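Local coordinates for protein alpha-rhamnosidase (Dictyoglomus thermophilum, PDB 6I60) that probably hydrolyses terminal non-reducing alpha-L-rhamnose residues in alpha-L-rhamnosides, at residues A176-K181 against K312-P317; W287-G292 against T323-I328; N845-E850 against S887-S892. All coordinates share one frame; numbering follows the deposited sequence.

Contact 1: A176-K181 against K312-P317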
loop_
_atom_site.group_PDB
_atom_site.type_symbol
_atom_site.label_atom_id
_atom_site.label_comp_id
_atom_site.label_asym_id
_atom_site.label_seq_id
_atom_site.Cartn_x
_atom_site.Cartn_y
_atom_site.Cartn_z
ATOM N N ALA A 176 -20.910 -8.105 -19.366
ATOM C CA ALA A 176 -19.570 -8.679 -19.405
ATOM C C ALA A 176 -19.328 -9.332 -20.758
ATOM O O ALA A 176 -19.727 -10.487 -20.968
ATOM C CB ALA A 176 -19.384 -9.697 -18.276
ATOM N N PRO A 177 -18.688 -8.648 -21.702
ATOM C CA PRO A 177 -18.436 -9.257 -23.009
ATOM C C PRO A 177 -17.258 -10.215 -22.973
ATOM O O PRO A 177 -16.287 -10.027 -22.237
ATOM C CB PRO A 177 -18.134 -8.049 -23.904
ATOM C CG PRO A 177 -17.548 -7.044 -22.978
ATOM C CD PRO A 177 -18.201 -7.258 -21.631
ATOM N N MET A 178 -17.363 -11.260 -23.787
ATOM C CA MET A 178 -16.295 -12.233 -23.969
ATOM C C MET A 178 -15.743 -12.114 -25.382
ATOM O O MET A 178 -16.489 -11.849 -26.328
ATOM C CB MET A 178 -16.797 -13.658 -23.718
ATOM C CG MET A 178 -17.608 -13.815 -22.443
ATOM S SD MET A 178 -18.548 -15.352 -22.401
ATOM C CE MET A 178 -17.928 -16.093 -20.893
ATOM N N PHE A 179 -14.434 -12.307 -25.521
ATOM C CA PHE A 179 -13.758 -12.181 -26.805
ATOM C C PHE A 179 -12.942 -13.435 -27.067
ATOM O O PHE A 179 -12.230 -13.915 -26.179
ATOM C CB PHE A 179 -12.860 -10.942 -26.838
ATOM C CG PHE A 179 -13.619 -9.648 -26.768
ATOM C CD1 PHE A 179 -13.919 -9.072 -25.547
ATOM C CD2 PHE A 179 -14.038 -9.012 -27.925
ATOM C CE1 PHE A 179 -14.620 -7.883 -25.479
ATOM C CE2 PHE A 179 -14.741 -7.824 -27.863
ATOM C CZ PHE A 179 -15.031 -7.258 -26.638
ATOM N N ARG A 180 -13.043 -13.958 -28.287
ATOM C CA ARG A 180 -12.406 -15.211 -28.660
ATOM C C ARG A 180 -11.702 -15.062 -30.000
ATOM O O ARG A 180 -12.226 -14.424 -30.920
ATOM C CB ARG A 180 -13.429 -16.349 -28.739
ATOM C CG ARG A 180 -12.848 -17.648 -29.246
ATOM C CD ARG A 180 -13.922 -18.666 -29.592
ATOM N NE ARG A 180 -13.561 -20.019 -29.171
ATOM C CZ ARG A 180 -12.515 -20.708 -29.624
ATOM N NH1 ARG A 180 -11.701 -20.192 -30.538
ATOM N NH2 ARG A 180 -12.287 -21.930 -29.166
ATOM N N LYS A 181 -10.514 -15.655 -30.103
ATOM C CA LYS A 181 -9.756 -15.688 -31.345
ATOM C C LYS A 181 -8.976 -16.993 -31.395
ATOM O O LYS A 181 -8.422 -17.430 -30.384
ATOM C CB LYS A 181 -8.811 -14.485 -31.462
ATOM C CG LYS A 181 -7.750 -14.614 -32.546
ATOM C CD LYS A 181 -8.248 -14.067 -33.875
ATOM C CE LYS A 181 -7.407 -14.574 -35.036
ATOM N NZ LYS A 181 -7.936 -15.854 -35.584
ATOM N N LYS A 312 -20.840 -23.374 -22.793
ATOM C CA LYS A 312 -19.927 -24.440 -22.405
ATOM C C LYS A 312 -18.862 -24.636 -23.474
ATOM O O LYS A 312 -19.175 -24.775 -24.659
ATOM C CB LYS A 312 -20.694 -25.742 -22.181
ATOM C CG LYS A 312 -21.962 -25.586 -21.358
ATOM C CD LYS A 312 -22.233 -26.826 -20.525
ATOM C CE LYS A 312 -23.262 -27.725 -21.195
ATOM N NZ LYS A 312 -24.650 -27.206 -21.034
ATOM N N GLY A 313 -17.601 -24.641 -23.054
ATOM C CA GLY A 313 -16.518 -24.902 -23.979
ATOM C C GLY A 313 -16.131 -23.744 -24.871
ATOM O O GLY A 313 -15.689 -23.966 -26.002
ATOM N N TRP A 314 -16.257 -22.509 -24.386
ATOM C CA TRP A 314 -16.070 -21.347 -25.245
ATOM C C TRP A 314 -14.607 -20.985 -25.475
ATOM O O TRP A 314 -14.308 -20.286 -26.448
ATOM C CB TRP A 314 -16.804 -20.142 -24.654
ATOM C CG TRP A 314 -16.156 -19.594 -23.420
ATOM C CD1 TRP A 314 -16.268 -20.082 -22.150
ATOM C CD2 TRP A 314 -15.297 -18.451 -23.338
ATOM N NE1 TRP A 314 -15.530 -19.313 -21.282
ATOM C CE2 TRP A 314 -14.924 -18.305 -21.987
ATOM C CE3 TRP A 314 -14.804 -17.538 -24.276
ATOM C CZ2 TRP A 314 -14.083 -17.284 -21.550
ATOM C CZ3 TRP A 314 -13.970 -16.525 -23.841
ATOM C CH2 TRP A 314 -13.618 -16.406 -22.490
ATOM N N ASN A 315 -13.691 -21.433 -24.617
ATOM C CA ASN A 315 -12.300 -21.008 -24.738
ATOM C C ASN A 315 -11.351 -22.186 -24.935
ATOM O O ASN A 315 -10.319 -22.274 -24.263
ATOM C CB ASN A 315 -11.884 -20.202 -23.501
ATOM C CG ASN A 315 -12.243 -20.898 -22.200
ATOM O OD1 ASN A 315 -12.620 -22.071 -22.191
ATOM N ND2 ASN A 315 -12.123 -20.177 -21.091
ATOM N N LEU A 316 -11.685 -23.088 -25.853
ATOM C CA LEU A 316 -10.887 -24.275 -26.123
ATOM C C LEU A 316 -10.764 -24.467 -27.633
ATOM O O LEU A 316 -11.644 -24.037 -28.383
ATOM C CB LEU A 316 -11.492 -25.531 -25.474
ATOM C CG LEU A 316 -11.747 -25.401 -23.972
ATOM C CD1 LEU A 316 -13.157 -24.960 -23.745
ATOM C CD2 LEU A 316 -11.467 -26.692 -23.223
ATOM N N PRO A 317 -9.666 -25.107 -28.094
ATOM C CA PRO A 317 -9.357 -25.129 -29.537
ATOM C C PRO A 317 -10.517 -25.510 -30.444
ATOM O O PRO A 317 -10.993 -24.683 -31.227
ATOM C CB PRO A 317 -8.233 -26.169 -29.626
ATOM C CG PRO A 317 -7.549 -26.085 -28.311
ATOM C CD PRO A 317 -8.617 -25.770 -27.297
#

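Contact 2: W287-G292 against T323-I328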
loop_
_atom_site.group_PDB
_atom_site.type_symbol
_atom_site.label_atom_id
_atom_site.label_comp_id
_atom_site.label_asym_id
_atom_site.label_seq_id
_atom_site.Cartn_x
_atom_site.Cartn_y
_atom_site.Cartn_z
ATOM N N TRP A 287 -11.743 -11.139 -34.471
ATOM C CA TRP A 287 -12.126 -11.720 -33.194
ATOM C C TRP A 287 -13.638 -11.859 -33.099
ATOM O O TRP A 287 -14.388 -10.989 -33.550
ATOM C CB TRP A 287 -11.624 -10.854 -32.041
ATOM C CG TRP A 287 -10.157 -10.950 -31.793
ATOM C CD1 TRP A 287 -9.160 -10.856 -32.717
ATOM C CD2 TRP A 287 -9.515 -11.152 -30.530
ATOM N NE1 TRP A 287 -7.936 -10.990 -32.109
ATOM C CE2 TRP A 287 -8.127 -11.171 -30.765
ATOM C CE3 TRP A 287 -9.981 -11.320 -29.222
ATOM C CZ2 TRP A 287 -7.201 -11.352 -29.743
ATOM C CZ3 TRP A 287 -9.061 -11.495 -28.210
ATOM C CH2 TRP A 287 -7.686 -11.511 -28.475
ATOM N N LYS A 288 -14.081 -12.957 -32.501
ATOM C CA LYS A 288 -15.494 -13.152 -32.226
ATOM C C LYS A 288 -15.818 -12.686 -30.812
ATOM O O LYS A 288 -14.938 -12.557 -29.957
ATOM C CB LYS A 288 -15.882 -14.618 -32.412
ATOM C CG LYS A 288 -15.887 -15.071 -33.862
ATOM C CD LYS A 288 -16.617 -14.078 -34.753
ATOM C CE LYS A 288 -17.080 -14.733 -36.045
ATOM N NZ LYS A 288 -18.350 -15.490 -35.864
ATOM N N THR A 289 -17.101 -12.427 -30.572
ATOM C CA THR A 289 -17.515 -11.884 -29.287
ATOM C C THR A 289 -18.973 -12.232 -29.030
ATOM O O THR A 289 -19.752 -12.441 -29.965
ATOM C CB THR A 289 -17.308 -10.365 -29.233
ATOM O OG1 THR A 289 -17.605 -9.889 -27.915
ATOM C CG2 THR A 289 -18.201 -9.664 -30.246
ATOM N N THR A 290 -19.329 -12.292 -27.748
ATOM C CA THR A 290 -20.674 -12.668 -27.326
ATOM C C THR A 290 -20.847 -12.299 -25.858
ATOM O O THR A 290 -19.897 -11.902 -25.177
ATOM C CB THR A 290 -20.930 -14.162 -27.524
ATOM O OG1 THR A 290 -22.121 -14.539 -26.823
ATOM C CG2 THR A 290 -19.768 -14.962 -26.976
ATOM N N TYR A 291 -22.080 -12.441 -25.379
ATOM C CA TYR A 291 -22.402 -12.290 -23.968
ATOM C C TYR A 291 -22.501 -13.667 -23.327
ATOM O O TYR A 291 -22.985 -14.617 -23.948
ATOM C CB TYR A 291 -23.713 -11.525 -23.777
ATOM C CG TYR A 291 -23.554 -10.020 -23.800
ATOM C CD1 TYR A 291 -22.368 -9.422 -23.396
ATOM C CD2 TYR A 291 -24.589 -9.199 -24.229
ATOM C CE1 TYR A 291 -22.217 -8.047 -23.418
ATOM C CE2 TYR A 291 -24.448 -7.824 -24.254
ATOM C CZ TYR A 291 -23.262 -7.254 -23.846
ATOM O OH TYR A 291 -23.120 -5.886 -23.869
ATOM N N GLY A 292 -22.036 -13.772 -22.085
ATOM C CA GLY A 292 -21.993 -15.044 -21.408
ATOM C C GLY A 292 -22.874 -15.103 -20.179
ATOM O O GLY A 292 -23.961 -14.519 -20.127
ATOM N N THR A 323 -21.232 -18.438 -35.479
ATOM C CA THR A 323 -22.464 -17.966 -34.835
ATOM C C THR A 323 -22.296 -16.776 -33.887
ATOM O O THR A 323 -23.264 -16.354 -33.247
ATOM C CB THR A 323 -23.169 -19.115 -34.087
ATOM O OG1 THR A 323 -24.388 -18.628 -33.510
ATOM C CG2 THR A 323 -22.309 -19.707 -32.972
ATOM N N TRP A 324 -21.092 -16.217 -33.800
ATOM C CA TRP A 324 -20.798 -15.066 -32.962
ATOM C C TRP A 324 -20.623 -13.833 -33.837
ATOM O O TRP A 324 -20.167 -13.923 -34.981
ATOM C CB TRP A 324 -19.524 -15.282 -32.134
ATOM C CG TRP A 324 -19.620 -16.332 -31.060
ATOM C CD1 TRP A 324 -20.586 -17.288 -30.924
ATOM C CD2 TRP A 324 -18.703 -16.532 -29.974
ATOM N NE1 TRP A 324 -20.328 -18.068 -29.822
ATOM C CE2 TRP A 324 -19.179 -17.625 -29.222
ATOM C CE3 TRP A 324 -17.527 -15.893 -29.565
ATOM C CZ2 TRP A 324 -18.520 -18.092 -28.085
ATOM C CZ3 TRP A 324 -16.876 -16.359 -28.435
ATOM C CH2 TRP A 324 -17.373 -17.446 -27.710
ATOM N N GLU A 325 -20.986 -12.677 -33.290
ATOM C CA GLU A 325 -20.734 -11.420 -33.976
ATOM C C GLU A 325 -19.259 -11.054 -33.871
ATOM O O GLU A 325 -18.570 -11.430 -32.919
ATOM C CB GLU A 325 -21.599 -10.300 -33.394
ATOM C CG GLU A 325 -21.534 -10.174 -31.879
ATOM C CD GLU A 325 -21.807 -8.760 -31.396
ATOM O OE1 GLU A 325 -20.990 -7.860 -31.688
ATOM O OE2 GLU A 325 -22.839 -8.545 -30.722
ATOM N N ASN A 326 -18.774 -10.323 -34.867
ATOM C CA ASN A 326 -17.381 -9.912 -34.883
ATOM C C ASN A 326 -17.183 -8.654 -34.045
ATOM O O ASN A 326 -18.094 -7.835 -33.890
ATOM C CB ASN A 326 -16.907 -9.667 -36.317
ATOM C CG ASN A 326 -16.673 -10.958 -37.086
ATOM O OD1 ASN A 326 -17.581 -11.773 -37.247
ATOM N ND2 ASN A 326 -15.449 -11.144 -37.568
ATOM N N ALA A 327 -15.981 -8.511 -33.496
ATOM C CA ALA A 327 -15.648 -7.323 -32.727
ATOM C C ALA A 327 -15.402 -6.137 -33.655
ATOM O O ALA A 327 -15.088 -6.291 -34.838
ATOM C CB ALA A 327 -14.417 -7.571 -31.853
ATOM N N ILE A 328 -15.552 -4.936 -33.098
ATOM C CA ILE A 328 -15.334 -3.698 -33.831
ATOM C C ILE A 328 -14.196 -2.929 -33.167
ATOM O O ILE A 328 -13.784 -3.226 -32.045
ATOM C CB ILE A 328 -16.607 -2.833 -33.913
ATOM C CG1 ILE A 328 -16.816 -2.059 -32.613
ATOM C CG2 ILE A 328 -17.820 -3.696 -34.220
ATOM C CD1 ILE A 328 -17.974 -1.091 -32.666
#

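Contact 3: N845-E850 against S887-S892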
loop_
_atom_site.group_PDB
_atom_site.type_symbol
_atom_site.label_atom_id
_atom_site.label_comp_id
_atom_site.label_asym_id
_atom_site.label_seq_id
_atom_site.Cartn_x
_atom_site.Cartn_y
_atom_site.Cartn_z
ATOM N N ASN A 845 20.595 3.236 6.946
ATOM C CA ASN A 845 22.051 3.265 7.040
ATOM C C ASN A 845 22.506 3.334 8.490
ATOM O O ASN A 845 23.552 2.775 8.844
ATOM C CB ASN A 845 22.608 4.447 6.245
ATOM C CG ASN A 845 23.102 4.041 4.868
ATOM O OD1 ASN A 845 24.239 3.595 4.709
ATOM N ND2 ASN A 845 22.246 4.193 3.863
ATOM N N LYS A 846 21.736 4.008 9.340
ATOM C CA LYS A 846 21.937 3.994 10.782
ATOM C C LYS A 846 20.606 3.669 11.438
ATOM O O LYS A 846 19.569 4.215 11.050
ATOM C CB LYS A 846 22.477 5.335 11.288
ATOM C CG LYS A 846 22.600 5.429 12.801
ATOM C CD LYS A 846 23.564 6.531 13.209
ATOM C CE LYS A 846 24.582 6.034 14.225
ATOM N NZ LYS A 846 25.688 7.013 14.421
ATOM N N ILE A 847 20.633 2.771 12.417
ATOM C CA ILE A 847 19.440 2.346 13.135
ATOM C C ILE A 847 19.547 2.822 14.575
ATOM O O ILE A 847 20.610 2.717 15.197
ATOM C CB ILE A 847 19.261 0.816 13.070
ATOM C CG1 ILE A 847 19.564 0.306 11.660
ATOM C CG2 ILE A 847 17.855 0.421 13.499
ATOM C CD1 ILE A 847 19.565 -1.196 11.550
ATOM N N ILE A 848 18.448 3.353 15.100
ATOM C CA ILE A 848 18.371 3.817 16.481
ATOM C C ILE A 848 17.537 2.809 17.258
ATOM O O ILE A 848 16.334 2.660 17.009
ATOM C CB ILE A 848 17.775 5.227 16.580
ATOM C CG1 ILE A 848 18.511 6.185 15.643
ATOM C CG2 ILE A 848 17.843 5.733 18.010
ATOM C CD1 ILE A 848 17.999 7.604 15.699
ATOM N N PHE A 849 18.174 2.112 18.196
ATOM C CA PHE A 849 17.503 1.143 19.064
ATOM C C PHE A 849 17.249 1.826 20.405
ATOM O O PHE A 849 18.074 1.769 21.317
ATOM C CB PHE A 849 18.343 -0.120 19.226
ATOM C CG PHE A 849 18.584 -0.863 17.941
ATOM C CD1 PHE A 849 17.635 -1.743 17.445
ATOM C CD2 PHE A 849 19.764 -0.692 17.235
ATOM C CE1 PHE A 849 17.855 -2.432 16.267
ATOM C CE2 PHE A 849 19.990 -1.378 16.056
ATOM C CZ PHE A 849 19.033 -2.251 15.572
ATOM N N GLU A 850 16.091 2.477 20.525
ATOM C CA GLU A 850 15.724 3.234 21.723
ATOM C C GLU A 850 14.400 2.712 22.265
ATOM O O GLU A 850 13.328 3.238 21.926
ATOM C CB GLU A 850 15.640 4.727 21.420
ATOM C CG GLU A 850 15.377 5.593 22.637
ATOM C CD GLU A 850 15.048 7.022 22.266
ATOM O OE1 GLU A 850 15.912 7.693 21.661
ATOM O OE2 GLU A 850 13.926 7.471 22.575
ATOM N N SER A 887 19.682 -6.695 16.381
ATOM C CA SER A 887 20.291 -7.310 15.208
ATOM C C SER A 887 20.448 -6.245 14.135
ATOM O O SER A 887 19.468 -5.602 13.747
ATOM C CB SER A 887 19.447 -8.478 14.695
ATOM O OG SER A 887 19.691 -9.646 15.459
ATOM N N VAL A 888 21.678 -6.056 13.665
ATOM C CA VAL A 888 22.000 -5.067 12.647
ATOM C C VAL A 888 22.531 -5.817 11.424
ATOM O O VAL A 888 23.471 -6.598 11.562
ATOM C CB VAL A 888 23.032 -4.035 13.127
ATOM C CG1 VAL A 888 23.164 -2.900 12.121
ATOM C CG2 VAL A 888 22.648 -3.504 14.502
ATOM N N PRO A 889 21.974 -5.606 10.237
ATOM C CA PRO A 889 22.498 -6.272 9.042
ATOM C C PRO A 889 23.772 -5.594 8.554
ATOM O O PRO A 889 24.170 -4.529 9.025
ATOM C CB PRO A 889 21.358 -6.115 8.033
ATOM C CG PRO A 889 20.705 -4.829 8.422
ATOM C CD PRO A 889 20.859 -4.691 9.924
ATOM N N VAL A 890 24.414 -6.245 7.584
ATOM C CA VAL A 890 25.653 -5.720 7.022
ATOM C C VAL A 890 25.359 -4.457 6.205
ATOM O O VAL A 890 24.285 -4.313 5.604
ATOM C CB VAL A 890 26.355 -6.792 6.168
ATOM C CG1 VAL A 890 27.806 -6.431 5.933
ATOM C CG2 VAL A 890 26.272 -8.159 6.839
ATOM N N ASN A 891 26.329 -3.533 6.191
ATOM C CA ASN A 891 26.195 -2.205 5.575
ATOM C C ASN A 891 25.216 -1.328 6.356
ATOM O O ASN A 891 24.472 -0.534 5.780
ATOM C CB ASN A 891 25.786 -2.286 4.100
ATOM C CG ASN A 891 26.287 -1.108 3.294
ATOM O OD1 ASN A 891 27.487 -0.829 3.271
ATOM N ND2 ASN A 891 25.375 -0.410 2.628
ATOM N N SER A 892 25.228 -1.460 7.680
ATOM C CA SER A 892 24.394 -0.640 8.545
ATOM C C SER A 892 25.058 -0.542 9.910
ATOM O O SER A 892 25.849 -1.406 10.299
ATOM C CB SER A 892 22.980 -1.212 8.675
ATOM O OG SER A 892 22.320 -0.673 9.805
#

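Contact 1: A176-K181 against K312-P317
Met178 meets one face of the Trp314 indole, and the two side chains cross obliquely. Its CG stands anti to the carbonyl carbon (chi1 -47°). Chi1 and chi2 bring SD over the six-membered ring, and the bend at chi3 swings CE over the five-membered one. CE lies 4.1 Å from the centroid of the Trp314 five-membered ring, a CH-pi contact over the face. SD stands above the six-membered ring of Trp314, 4.6 Å from its centroid, which makes this a Met-aromatic contact at some distance. Closer to the backbone, Met178 CB passes 4.0 Å from Trp314 CZ3. The other face of the indole is covered from within its own segment, where Asn315 CB sits 3.8 Å above the plane over the centre of the ring of Trp314. The indole is thus sandwiched between a methionine methyl and an asparagine methylene.

Phe179 starts away from 312-317, and its side chain touches Leu249 and Thr289. It still takes part through its backbone, because Phe179 O lies at the indole edge, 3.9 Å from Trp314 CZ3.

This is the alternation of a beta-strand, here in what is probably a beta-sandwich in the N-terminal part of the enzyme. Met178 and Arg180 turn to one side of strand 171-184, and the irregular segment 312-317 covers that side. Tyr205 of strand 201-206 also touches Trp314 and Asn315.

Arg180 reaches across to the backbone of 312-317. CG is anti to the backbone N (chi1 175°), and the chain runs out nearly straight until chi3. NE donates to Trp314 O over 2.8 Å, with a bent N-H...O angle of 133°. The acceptor is tilted out of the guanidinium plane. At the same guanidinium, NH2 is modelled too near Leu316 O for that pair to be read with confidence. NH1 makes a long, weak ion pair with Asp321.

Contact 2: W287-G292 against T323-I328
Lys288 and Trp324 hold the centre of this contact, at a single sound antiparallel bridge where a weakly bonded strand, 325-326, joins what is probably a beta-sandwich. Lys288 and Asn326 form that bridge, a non-hydrogen-bonded pair. Beside it, Ala327 N donates to Trp287 O (2.9 Å) in a fairly straight bond. The bond from Thr289 N to Glu325 O (2.9 Å) is distinctly bent at the hydrogen.

Lys288 folds back instead of extending. Its chain bends at chi2 (-47°) and again at chi4 (81°), which carries NZ to Trp324 O at 2.6 Å. The ammonium approaches that carbonyl at an angle, tilted from its plane. Asp321 O is a second, weak acceptor for NZ. On the way, Lys288 CE passes 3.2 Å from Asn326 OD1, while the amide ND2 of Asn326 bonds to Glu285 O. Lys288 CB packs 3.5 Å from Trp324 CE3. Cut back to an alanine here, the side chain would keep CB against the indole, but Trp324 O would probably lose its ammonium donor and a gap would probably open beside Asn326.

Thr289 sets CG2 against the side chain of Glu325, touching CG and OE1. The other carboxylate oxygen, OE2, makes a salt bridge with Lys152.

Thr290 OG1 donates to Tyr291 O. With OG1 anti to the backbone N (chi1 167°), CG2 is turned to the indole: Thr290 CG2 stands 3.2 Å from the centroid of the Trp324 six-membered ring, directly along the ring normal.

Contact 3: N845-E850 against S887-S892
The two backbones draw together at one end and part at the other: the CA atoms of Asn845 and Ser892 are 4.8 Å apart, those of Phe849 and Ser887 9.7 Å. This fits a beta-sandwich, the fold of the C-terminal domain. Strand 846-849 belongs to one sheet and strand 882-888 to the other. The turn 889-892 carries the chain between the sheets, and the side-chain amide of Asn891 hydrogen-bonds to Gln66, Ser96 and Gln98.

At the close end, Ser892 CA makes a CH...O contact with Asn845 O (3.5 Å). Ser892 OG has its hydrogen-bond partner in Trp844 O, and the same oxygen lies beside the Ile847 CD1 methyl.

Between the sheets the side chains are apolar. Val888 works as a fork. Its CG1 lies anti to the backbone N (chi1 -171°) and meets Ile847 CD1 at 4.0 Å, where the two side chains run past each other in opposite directions. Pro889 CD touches the same Ile847 methyl. Phe849 also carries Ile847 CG2 over one face of its ring. The second prong of the valine, Val888 CG2, reaches Phe849 CE2 obliquely at 3.7 Å.

How the contacts relate
From the N terminus, segment 176-181 comes first, then 287-292, 312-317 and 323-328. Contacts 1 and 2 therefore cross: contact 1 closes a loop of 130 residues, and contact 2 opens inside that loop and closes beyond it, spanning 30. They touch directly. Strands 171-184 and 288-298 are sheet neighbours, joined by Arg180 O and Lys288 N at 2.8 Å, and Arg180 packs on Trp324. Together they tie the chain after strand 302-306 to that sheet in the N-terminal part of the enzyme. Contact 3 follows in series, closing 36 residues in the C-terminal domain. Its centre lies about 55 Å from that of contact 1, across the centre of the chain.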